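3-methyladenine dna-glycosylase (Archaeoglobus fulgidus, PDB 2JHN) belongs to the HhH-GPD superfamily of base excision DNA repair proteins and joins a helix-hairpin-helix region to an N-terminal domain related to TATA-box binding protein. Local coordinates at residues Ser117-Ile122 / Val189-Glu194; Glu206-Tyr211 / Leu225-Ala230; Arg36-Leu41 / Asp149-Asn154. The protein carries 1 engineered substitution. All coordinates share one frame; numbering follows the deposited sequence. Where two conformers were deposited one is given.

Contact 1 of 3, residues Ser117-Ile122 / Val189-Glu194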
loop_
_atom_site.group_PDB
_atom_site.type_symbol
_atom_site.label_atom_id
_atom_site.label_comp_id
_atom_site.label_asym_id
_atom_site.label_seq_id
_atom_site.Cartn_x
_atom_site.Cartn_y
_atom_site.Cartn_z
ATOM N N SER A 117 5.663 -5.231 -4.688
ATOM C CA SER A 117 6.971 -5.825 -4.368
ATOM C C SER A 117 7.545 -5.093 -3.161
ATOM O O SER A 117 7.190 -3.935 -2.901
ATOM C CB SER A 117 7.977 -5.729 -5.544
ATOM O OG SER A 117 8.433 -4.386 -5.786
ATOM N N VAL A 118 8.470 -5.758 -2.458
ATOM C CA VAL A 118 9.169 -5.135 -1.328
ATOM C C VAL A 118 9.938 -3.890 -1.777
ATOM O O VAL A 118 9.921 -2.844 -1.103
ATOM C CB VAL A 118 10.148 -6.153 -0.672
ATOM C CG1 VAL A 118 11.059 -5.464 0.385
ATOM C CG2 VAL A 118 9.352 -7.296 -0.056
ATOM N N PHE A 119 10.663 -4.019 -2.891
ATOM C CA PHE A 119 11.367 -2.881 -3.457
ATOM C C PHE A 119 10.463 -1.662 -3.673
ATOM O O PHE A 119 10.800 -0.562 -3.245
ATOM C CB PHE A 119 12.073 -3.213 -4.791
ATOM C CG PHE A 119 12.831 -2.052 -5.338
ATOM C CD1 PHE A 119 13.877 -1.491 -4.599
ATOM C CD2 PHE A 119 12.504 -1.503 -6.568
ATOM C CE1 PHE A 119 14.596 -0.416 -5.077
ATOM C CE2 PHE A 119 13.243 -0.384 -7.085
ATOM C CZ PHE A 119 14.277 0.147 -6.343
ATOM N N GLU A 120 9.305 -1.869 -4.298
ATOM C CA GLU A 120 8.367 -0.767 -4.514
ATOM C C GLU A 120 7.923 -0.147 -3.178
ATOM O O GLU A 120 7.868 1.081 -3.047
ATOM C CB GLU A 120 7.181 -1.235 -5.356
ATOM C CG GLU A 120 6.060 -0.188 -5.506
ATOM C CD GLU A 120 4.799 -0.740 -6.164
ATOM O OE1 GLU A 120 4.751 -1.939 -6.516
ATOM O OE2 GLU A 120 3.836 0.074 -6.315
ATOM N N GLY A 121 7.586 -0.996 -2.206
ATOM C CA GLY A 121 7.155 -0.524 -0.873
ATOM C C GLY A 121 8.213 0.315 -0.173
ATOM O O GLY A 121 7.903 1.381 0.365
ATOM N N ILE A 122 9.472 -0.145 -0.187
ATOM C CA ILE A 122 10.549 0.651 0.420
ATOM C C ILE A 122 10.767 1.992 -0.300
ATOM O O ILE A 122 10.829 3.043 0.350
ATOM C CB ILE A 122 11.908 -0.133 0.553
ATOM C CG1 ILE A 122 11.725 -1.389 1.420
ATOM C CG2 ILE A 122 13.002 0.803 1.157
ATOM C CD1 ILE A 122 12.910 -2.376 1.335
ATOM N N VAL A 189 18.675 4.376 -4.622
ATOM C CA VAL A 189 19.708 3.675 -5.383
ATOM C C VAL A 189 20.421 2.642 -4.484
ATOM O O VAL A 189 20.630 1.496 -4.876
ATOM C CB VAL A 189 20.679 4.674 -6.071
ATOM C CG1 VAL A 189 21.908 3.942 -6.641
ATOM C CG2 VAL A 189 19.949 5.446 -7.174
ATOM N N GLU A 190 20.725 3.035 -3.252
ATOM C CA GLU A 190 21.326 2.138 -2.258
ATOM C C GLU A 190 20.510 0.839 -2.051
ATOM O O GLU A 190 21.034 -0.280 -2.118
ATOM C CB GLU A 190 21.504 2.896 -0.934
ATOM C CG GLU A 190 22.484 2.258 0.036
ATOM C CD GLU A 190 22.629 3.021 1.375
ATOM O OE1 GLU A 190 22.389 4.255 1.440
ATOM O OE2 GLU A 190 23.026 2.365 2.366
ATOM N N ILE A 191 19.208 1.008 -1.846
ATOM C CA ILE A 191 18.298 -0.112 -1.684
ATOM C C ILE A 191 18.249 -0.979 -2.952
ATOM O O ILE A 191 18.210 -2.215 -2.874
ATOM C CB ILE A 191 16.882 0.395 -1.266
ATOM C CG1 ILE A 191 16.923 1.113 0.115
ATOM C CG2 ILE A 191 15.854 -0.730 -1.352
ATOM C CD1 ILE A 191 17.149 0.194 1.293
ATOM N N ALA A 192 18.293 -0.337 -4.123
ATOM C CA ALA A 192 18.260 -1.067 -5.411
ATOM C C ALA A 192 19.412 -2.085 -5.604
ATOM O O ALA A 192 19.271 -3.101 -6.306
ATOM C CB ALA A 192 18.203 -0.064 -6.598
ATOM N N LYS A 193 20.547 -1.801 -4.984
ATOM C CA LYS A 193 21.702 -2.728 -4.989
ATOM C C LYS A 193 21.513 -4.032 -4.192
ATOM O O LYS A 193 22.290 -4.978 -4.341
ATOM C CB LYS A 193 22.948 -1.987 -4.476
ATOM C CG LYS A 193 23.427 -0.902 -5.416
ATOM C CD LYS A 193 24.589 -0.115 -4.821
ATOM C CE LYS A 193 24.980 1.034 -5.725
ATOM N NZ LYS A 193 26.122 1.794 -5.141
ATOM N N GLU A 194 20.492 -4.086 -3.333
ATOM C CA GLU A 194 20.281 -5.244 -2.461
ATOM C C GLU A 194 19.735 -6.438 -3.225
ATOM O O GLU A 194 18.801 -6.313 -4.013
ATOM C CB GLU A 194 19.349 -4.883 -1.293
ATOM C CG GLU A 194 19.907 -3.813 -0.363
ATOM C CD GLU A 194 21.021 -4.357 0.525
ATOM O OE1 GLU A 194 20.755 -5.197 1.404
ATOM O OE2 GLU A 194 22.178 -3.977 0.318
#
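Ile191, Phe119 and Ile122 carry this buried contact between the first turn of helix 118-127 and the end of helix 182-192. Ile191 reaches across with both branches. Ile191 CG2 comes to the edge of the Phe119 ring, nearly in the ring plane, and lies 3.9 Å from Phe119 CD1. On the other branch, Ile191 CG1 rests 4.1 Å from Ile122 CG2, a slanting aliphatic contact in which Ile191 CG2 shares. Ile191 CG2 thus touches both the aromatic ring and Ile122, one turn along.

Phe119 leaves its helix across the interface rather than straight at it. With CG anti to the backbone N (chi1 -178°), the ring is carried outward until its far end meets the neighbouring backbone: Phe119 CE1 approaches Ala192 CA to 3.7 Å, and Ala192 CB lies 3.9 Å from Phe119 CZ. The ring therefore meets both CA and CB of the alanine. No hydrogen bond crosses the contact, so the pairing rests on apolar fit alone. The start of helix 118-127 is fixed by Ser117, the N-cap, whose OG accepts from Glu120 N at 3.1 Å in a fairly straight bond (163°).

Helix 164-177 closes over the same cluster, with Gln164 and Ile167 against Phe119 and Leu168 against Ala192. Gln164 NE2 also hydrogen-bonds to the carbonyls of Ala192 and Glu194, tying the end of helix 182-192 to helix 164-177.

Contact 2 of 3, residues Glu206-Tyr211 / Leu225-Ala230. Engineered in segment 225-230: Ile229 (natural residue Met).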
loop_
_atom_site.group_PDB
_atom_site.type_symbol
_atom_site.label_atom_id
_atom_site.label_comp_id
_atom_site.label_asym_id
_atom_site.label_seq_id
_atom_site.Cartn_x
_atom_site.Cartn_y
_atom_site.Cartn_z
ATOM N N GLU A 206 11.179 -8.309 13.985
ATOM C CA GLU A 206 12.331 -7.676 14.605
ATOM C C GLU A 206 13.569 -7.688 13.711
ATOM O O GLU A 206 14.269 -6.682 13.638
ATOM C CB GLU A 206 12.619 -8.232 16.013
ATOM C CG GLU A 206 11.597 -7.729 17.075
ATOM C CD GLU A 206 11.893 -8.231 18.487
ATOM O OE1 GLU A 206 13.076 -8.271 18.890
ATOM O OE2 GLU A 206 10.930 -8.581 19.201
ATOM N N GLU A 207 13.816 -8.814 13.036
ATOM C CA GLU A 207 14.910 -8.938 12.056
ATOM C C GLU A 207 14.731 -7.964 10.865
ATOM O O GLU A 207 15.693 -7.333 10.394
ATOM C CB GLU A 207 14.968 -10.379 11.513
ATOM C CG GLU A 207 15.301 -11.505 12.554
ATOM C CD GLU A 207 14.114 -11.965 13.424
ATOM O OE1 GLU A 207 12.969 -11.465 13.283
ATOM O OE2 GLU A 207 14.342 -12.841 14.290
ATOM N N ALA A 208 13.504 -7.890 10.357
ATOM C CA ALA A 208 13.186 -6.970 9.255
ATOM C C ALA A 208 13.341 -5.514 9.716
ATOM O O ALA A 208 13.900 -4.707 8.983
ATOM C CB ALA A 208 11.796 -7.257 8.704
ATOM N N TYR A 209 12.888 -5.197 10.936
ATOM C CA TYR A 209 13.060 -3.848 11.505
ATOM C C TYR A 209 14.538 -3.448 11.587
ATOM O O TYR A 209 14.915 -2.339 11.216
ATOM C CB TYR A 209 12.412 -3.742 12.909
ATOM C CG TYR A 209 12.514 -2.346 13.476
ATOM C CD1 TYR A 209 11.569 -1.370 13.151
ATOM C CD2 TYR A 209 13.588 -1.974 14.318
ATOM C CE1 TYR A 209 11.672 -0.044 13.671
ATOM C CE2 TYR A 209 13.684 -0.663 14.831
ATOM C CZ TYR A 209 12.729 0.295 14.502
ATOM O OH TYR A 209 12.838 1.593 15.008
ATOM N N GLU A 210 15.383 -4.355 12.061
ATOM C CA GLU A 210 16.807 -4.040 12.195
ATOM C C GLU A 210 17.495 -3.925 10.837
ATOM O O GLU A 210 18.413 -3.132 10.675
ATOM C CB GLU A 210 17.518 -5.064 13.088
ATOM C CG GLU A 210 17.149 -4.954 14.557
ATOM C CD GLU A 210 17.587 -3.632 15.190
ATOM O OE1 GLU A 210 18.723 -3.183 14.912
ATOM O OE2 GLU A 210 16.804 -3.054 15.978
ATOM N N TYR A 211 17.038 -4.692 9.852
ATOM C CA TYR A 211 17.566 -4.552 8.503
ATOM C C TYR A 211 17.201 -3.185 7.911
ATOM O O TYR A 211 18.081 -2.444 7.432
ATOM C CB TYR A 211 17.096 -5.690 7.614
ATOM C CG TYR A 211 17.468 -5.533 6.153
ATOM C CD1 TYR A 211 18.764 -5.800 5.710
ATOM C CD2 TYR A 211 16.511 -5.119 5.216
ATOM C CE1 TYR A 211 19.112 -5.650 4.344
ATOM C CE2 TYR A 211 16.822 -4.968 3.871
ATOM C CZ TYR A 211 18.137 -5.236 3.441
ATOM O OH TYR A 211 18.442 -5.118 2.108
ATOM N N LEU A 225 6.259 1.749 8.915
ATOM C CA LEU A 225 5.344 1.917 7.762
ATOM C C LEU A 225 5.596 0.802 6.716
ATOM O O LEU A 225 4.662 0.132 6.269
ATOM C CB LEU A 225 5.513 3.308 7.139
ATOM C CG LEU A 225 4.492 3.796 6.127
ATOM C CD1 LEU A 225 3.131 3.920 6.851
ATOM C CD2 LEU A 225 4.982 5.174 5.609
ATOM N N VAL A 226 6.859 0.562 6.377
ATOM C CA VAL A 226 7.198 -0.539 5.426
ATOM C C VAL A 226 6.683 -1.870 5.943
ATOM O O VAL A 226 6.024 -2.611 5.209
ATOM C CB VAL A 226 8.706 -0.607 5.146
ATOM C CG1 VAL A 226 9.096 -1.955 4.455
ATOM C CG2 VAL A 226 9.135 0.608 4.287
ATOM N N LEU A 227 6.980 -2.173 7.211
ATOM C CA LEU A 227 6.587 -3.425 7.813
ATOM C C LEU A 227 5.074 -3.683 7.660
ATOM O O LEU A 227 4.663 -4.776 7.302
ATOM C CB LEU A 227 6.988 -3.460 9.296
ATOM C CG LEU A 227 8.462 -3.926 9.471
ATOM C CD1 LEU A 227 9.009 -3.495 10.808
ATOM C CD2 LEU A 227 8.503 -5.447 9.366
ATOM N N SER A 228 4.283 -2.663 7.907
ATOM C CA SER A 228 2.816 -2.813 7.870
ATOM C C SER A 228 2.257 -2.736 6.442
ATOM O O SER A 228 1.502 -3.629 6.015
ATOM C CB SER A 228 2.158 -1.764 8.766
ATOM O OG SER A 228 2.620 -0.457 8.490
ATOM N N ILE A 229 2.611 -1.687 5.721
ATOM C CA ILE A 229 1.978 -1.424 4.416
ATOM C C ILE A 229 2.585 -2.165 3.226
ATOM O O ILE A 229 1.896 -2.327 2.203
ATOM C CB ILE A 229 1.758 0.110 4.109
ATOM C CG1 ILE A 229 3.034 0.788 3.596
ATOM C CG2 ILE A 229 1.139 0.844 5.332
ATOM C CD1 ILE A 229 2.834 2.260 3.055
ATOM N N ALA A 230 3.839 -2.609 3.348
ATOM C CA ALA A 230 4.542 -3.342 2.284
ATOM C C ALA A 230 4.777 -4.825 2.603
ATOM O O ALA A 230 4.664 -5.679 1.705
ATOM C CB ALA A 230 5.873 -2.651 1.921
#
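Leu227 spreads its two methyl groups over neighbouring residues of helix 205-213, overlapping Ala208 with one and Tyr209 with the other. Leu227 CD2 meets Ala208 CB at 3.8 Å, methyl against methyl. The second branch, Leu227 CD1, lies 4.0 Å from Tyr209 CB and 4.1 Å from Tyr209 CD1, so it touches the root of the tyrosine and the near edge of its ring, close to the ring plane. The leucine side chain stands across the tyrosine.

Tyr209 holds CG anti to the backbone N (chi1 -177°), which sends the ring along helix 220-229 instead of end-on into Leu227. There it continues over Arg220, Ala223 and Glu224, so that the tyrosine touches the second helix over about two turns. The interface between these segments is small and wholly apolar, without a hydrogen bond across it; the backbones stay 7.5 Å apart from Tyr209 CA to Leu227 CA.

These two helices and the short connection between them form the helix-hairpin-helix element that gives the superfamily its name, and a sodium ion is bound in that turn by Thr213, Phe215 and Ile218. Beyond the pair, Val226 packs on Ile122 and Ala125 of helix 118-127, while Ser228 and the engineered Ile229 lie against Leu278 and Phe282 of helix 274-287. Helix 220-229 thus touches helices 205-213, 118-127 and 274-287.

Contact 3 of 3, residues Arg36-Leu41 / Asp149-Asn154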
loop_
_atom_site.group_PDB
_atom_site.type_symbol
_atom_site.label_atom_id
_atom_site.label_comp_id
_atom_site.label_asym_id
_atom_site.label_seq_id
_atom_site.Cartn_x
_atom_site.Cartn_y
_atom_site.Cartn_z
ATOM N N ARG A 36 -5.920 -1.373 -12.989
ATOM C CA ARG A 36 -4.898 -2.064 -13.761
ATOM C C ARG A 36 -3.478 -1.610 -13.494
ATOM O O ARG A 36 -3.236 -0.467 -13.078
ATOM C CB ARG A 36 -5.168 -1.978 -15.286
ATOM C CG ARG A 36 -4.891 -0.639 -15.896
ATOM C CD ARG A 36 -5.438 -0.600 -17.361
ATOM N NE ARG A 36 -4.851 0.536 -18.052
ATOM C CZ ARG A 36 -5.401 1.744 -18.131
ATOM N NH1 ARG A 36 -6.592 1.996 -17.600
ATOM N NH2 ARG A 36 -4.753 2.711 -18.764
ATOM N N ARG A 37 -2.550 -2.529 -13.742
ATOM C CA ARG A 37 -1.113 -2.239 -13.745
ATOM C C ARG A 37 -0.351 -3.340 -14.443
ATOM O O ARG A 37 -0.898 -4.408 -14.727
ATOM C CB ARG A 37 -0.559 -2.021 -12.324
ATOM C CG ARG A 37 -0.492 -3.228 -11.442
ATOM C CD ARG A 37 0.037 -2.792 -10.048
ATOM N NE ARG A 37 1.502 -2.813 -9.956
ATOM C CZ ARG A 37 2.207 -2.247 -8.969
ATOM N NH1 ARG A 37 1.602 -1.578 -7.982
ATOM N NH2 ARG A 37 3.525 -2.335 -8.975
ATOM N N ALA A 38 0.919 -3.061 -14.728
ATOM C CA ALA A 38 1.819 -4.070 -15.250
ATOM C C ALA A 38 2.508 -4.653 -14.020
ATOM O O ALA A 38 2.873 -3.914 -13.079
ATOM C CB ALA A 38 2.837 -3.447 -16.191
ATOM N N ILE A 39 2.635 -5.973 -13.992
ATOM C CA ILE A 39 3.424 -6.612 -12.952
ATOM C C ILE A 39 4.561 -7.413 -13.611
ATOM O O ILE A 39 4.421 -7.895 -14.742
ATOM C CB ILE A 39 2.566 -7.462 -11.969
ATOM C CG1 ILE A 39 1.893 -8.626 -12.695
ATOM C CG2 ILE A 39 1.516 -6.578 -11.251
ATOM C CD1 ILE A 39 1.203 -9.654 -11.788
ATOM N N VAL A 40 5.690 -7.516 -12.918
ATOM C CA VAL A 40 6.803 -8.319 -13.424
ATOM C C VAL A 40 6.600 -9.746 -12.942
ATOM O O VAL A 40 6.455 -10.005 -11.739
ATOM C CB VAL A 40 8.195 -7.741 -13.043
ATOM C CG1 VAL A 40 9.313 -8.602 -13.623
ATOM C CG2 VAL A 40 8.336 -6.334 -13.592
ATOM N N LEU A 41 6.534 -10.667 -13.901
ATOM C CA LEU A 41 6.237 -12.054 -13.605
ATOM C C LEU A 41 7.238 -12.907 -14.371
ATOM O O LEU A 41 7.276 -12.883 -15.616
ATOM C CB LEU A 41 4.798 -12.373 -14.012
ATOM C CG LEU A 41 4.045 -13.467 -13.266
ATOM C CD1 LEU A 41 3.830 -13.101 -11.799
ATOM C CD2 LEU A 41 2.713 -13.707 -13.958
ATOM N N ASP A 149 8.124 -0.102 -16.289
ATOM C CA ASP A 149 7.698 -0.914 -17.418
ATOM C C ASP A 149 6.391 -0.388 -17.999
ATOM O O ASP A 149 5.578 0.199 -17.292
ATOM C CB ASP A 149 7.529 -2.372 -17.001
ATOM C CG ASP A 149 8.849 -3.105 -16.914
ATOM O OD1 ASP A 149 9.578 -3.170 -17.942
ATOM O OD2 ASP A 149 9.157 -3.624 -15.819
ATOM N N GLU A 150 6.207 -0.609 -19.298
ATOM C CA GLU A 150 4.979 -0.256 -19.999
ATOM C C GLU A 150 4.580 -1.449 -20.859
ATOM O O GLU A 150 5.414 -2.001 -21.595
ATOM C CB GLU A 150 5.205 0.992 -20.856
ATOM C CG GLU A 150 3.967 1.855 -21.095
ATOM C CD GLU A 150 4.274 3.138 -21.880
ATOM O OE1 GLU A 150 5.414 3.665 -21.761
ATOM O OE2 GLU A 150 3.370 3.622 -22.609
ATOM N N VAL A 151 3.327 -1.877 -20.722
ATOM C CA VAL A 151 2.781 -2.964 -21.516
ATOM C C VAL A 151 1.543 -2.438 -22.230
ATOM O O VAL A 151 0.653 -1.840 -21.616
ATOM C CB VAL A 151 2.425 -4.226 -20.656
ATOM C CG1 VAL A 151 1.737 -5.285 -21.495
ATOM C CG2 VAL A 151 3.661 -4.826 -20.013
ATOM N N GLU A 152 1.504 -2.637 -23.543
ATOM C CA GLU A 152 0.307 -2.364 -24.312
ATOM C C GLU A 152 -0.371 -3.703 -24.595
ATOM O O GLU A 152 0.264 -4.648 -25.090
ATOM C CB GLU A 152 0.651 -1.607 -25.606
ATOM C CG GLU A 152 -0.446 -0.659 -26.067
ATOM C CD GLU A 152 0.095 0.564 -26.804
ATOM O OE1 GLU A 152 1.231 0.505 -27.339
ATOM O OE2 GLU A 152 -0.619 1.593 -26.846
ATOM N N TRP A 153 -1.647 -3.790 -24.223
ATOM C CA TRP A 153 -2.445 -5.010 -24.370
ATOM C C TRP A 153 -3.903 -4.603 -24.476
ATOM O O TRP A 153 -4.341 -3.655 -23.803
ATOM C CB TRP A 153 -2.234 -5.974 -23.201
ATOM C CG TRP A 153 -3.029 -7.246 -23.333
ATOM C CD1 TRP A 153 -2.812 -8.266 -24.227
ATOM C CD2 TRP A 153 -4.190 -7.619 -22.571
ATOM N NE1 TRP A 153 -3.758 -9.252 -24.054
ATOM C CE2 TRP A 153 -4.610 -8.885 -23.042
ATOM C CE3 TRP A 153 -4.901 -7.014 -21.520
ATOM C CZ2 TRP A 153 -5.721 -9.554 -22.510
ATOM C CZ3 TRP A 153 -6.003 -7.679 -20.990
ATOM C CH2 TRP A 153 -6.403 -8.937 -21.484
ATOM N N ASN A 154 -4.650 -5.312 -25.330
ATOM C CA ASN A 154 -5.901 -4.785 -25.888
ATOM C C ASN A 154 -5.585 -3.395 -26.438
ATOM O O ASN A 154 -4.576 -3.216 -27.142
ATOM C CB ASN A 154 -7.043 -4.768 -24.862
ATOM C CG ASN A 154 -7.650 -6.159 -24.629
ATOM O OD1 ASN A 154 -6.939 -7.169 -24.588
ATOM N ND2 ASN A 154 -8.976 -6.208 -24.470
#
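A two-stranded beta-hairpin, 150-153 with 156-159, comes up to the antiparallel sheet of the TATA-box binding protein-like domain, and this contact is where its first strand lies over strand 34-41. The two strands cross at a steep angle and are not paired as neighbours in one sheet; no hydrogen bond joins the segments. Ala38 lies nearest Val151, and farther along Val40 touches Asp149. Ala38 CA and Val151 CA are 6.4 Å apart, and the segments meet through side chains.

Ala38 CB points at the hairpin and meets Val151 CG2 at 4.1 Å. Val151 directs this methyl beside its own backbone N, with its CG1 anti to that nitrogen (chi1 175°), and its side chain also lies on Ala45 of the next strand, 44-54. Toward the solvent-exposed end, Val40 CG2 abuts the carboxylate of Asp149, with Asp149 OD2 3.6 Å away. This is a van der Waals touch of a methyl with an oxygen.

A backbone hydrogen bond between Ala38 and Tyr159 joins strand 34-41 to the hairpin's other strand; Asp149 is backbone hydrogen-bonded to Gly160, which ties the ends of the hairpin together. Arg36 also reaches the hairpin, giving NE to the carbonyl of Lys157, while its NH1 forms a salt bridge with Glu31 of strand 29-31. At the far end of the hairpin strand, Asn154 folds back over its neighbour, placing OD1 3.2 Å above the plane of the Trp153 ring, over its centre.

How the contacts relate
From the N terminus, the chain first lays down strand 34-41, then helix 118-127, and only afterwards the hairpin strand 150-153 that closes contact 3 across 107 residues. Contact 1, opened by helix 118-127, closes later still at 189-194, so contacts 3 and 1 cross. Contact 2 follows both in series as a short local closure of 13 residues. Contact 3 joins the N-terminal sheet to the later part of the chain, and the Arg37–Glu120 salt bridge couples it to contact 1. Helix 118-127 links contacts 1 and 2 through Gly121 against Ala230, whereas contacts 2 and 3 do not touch.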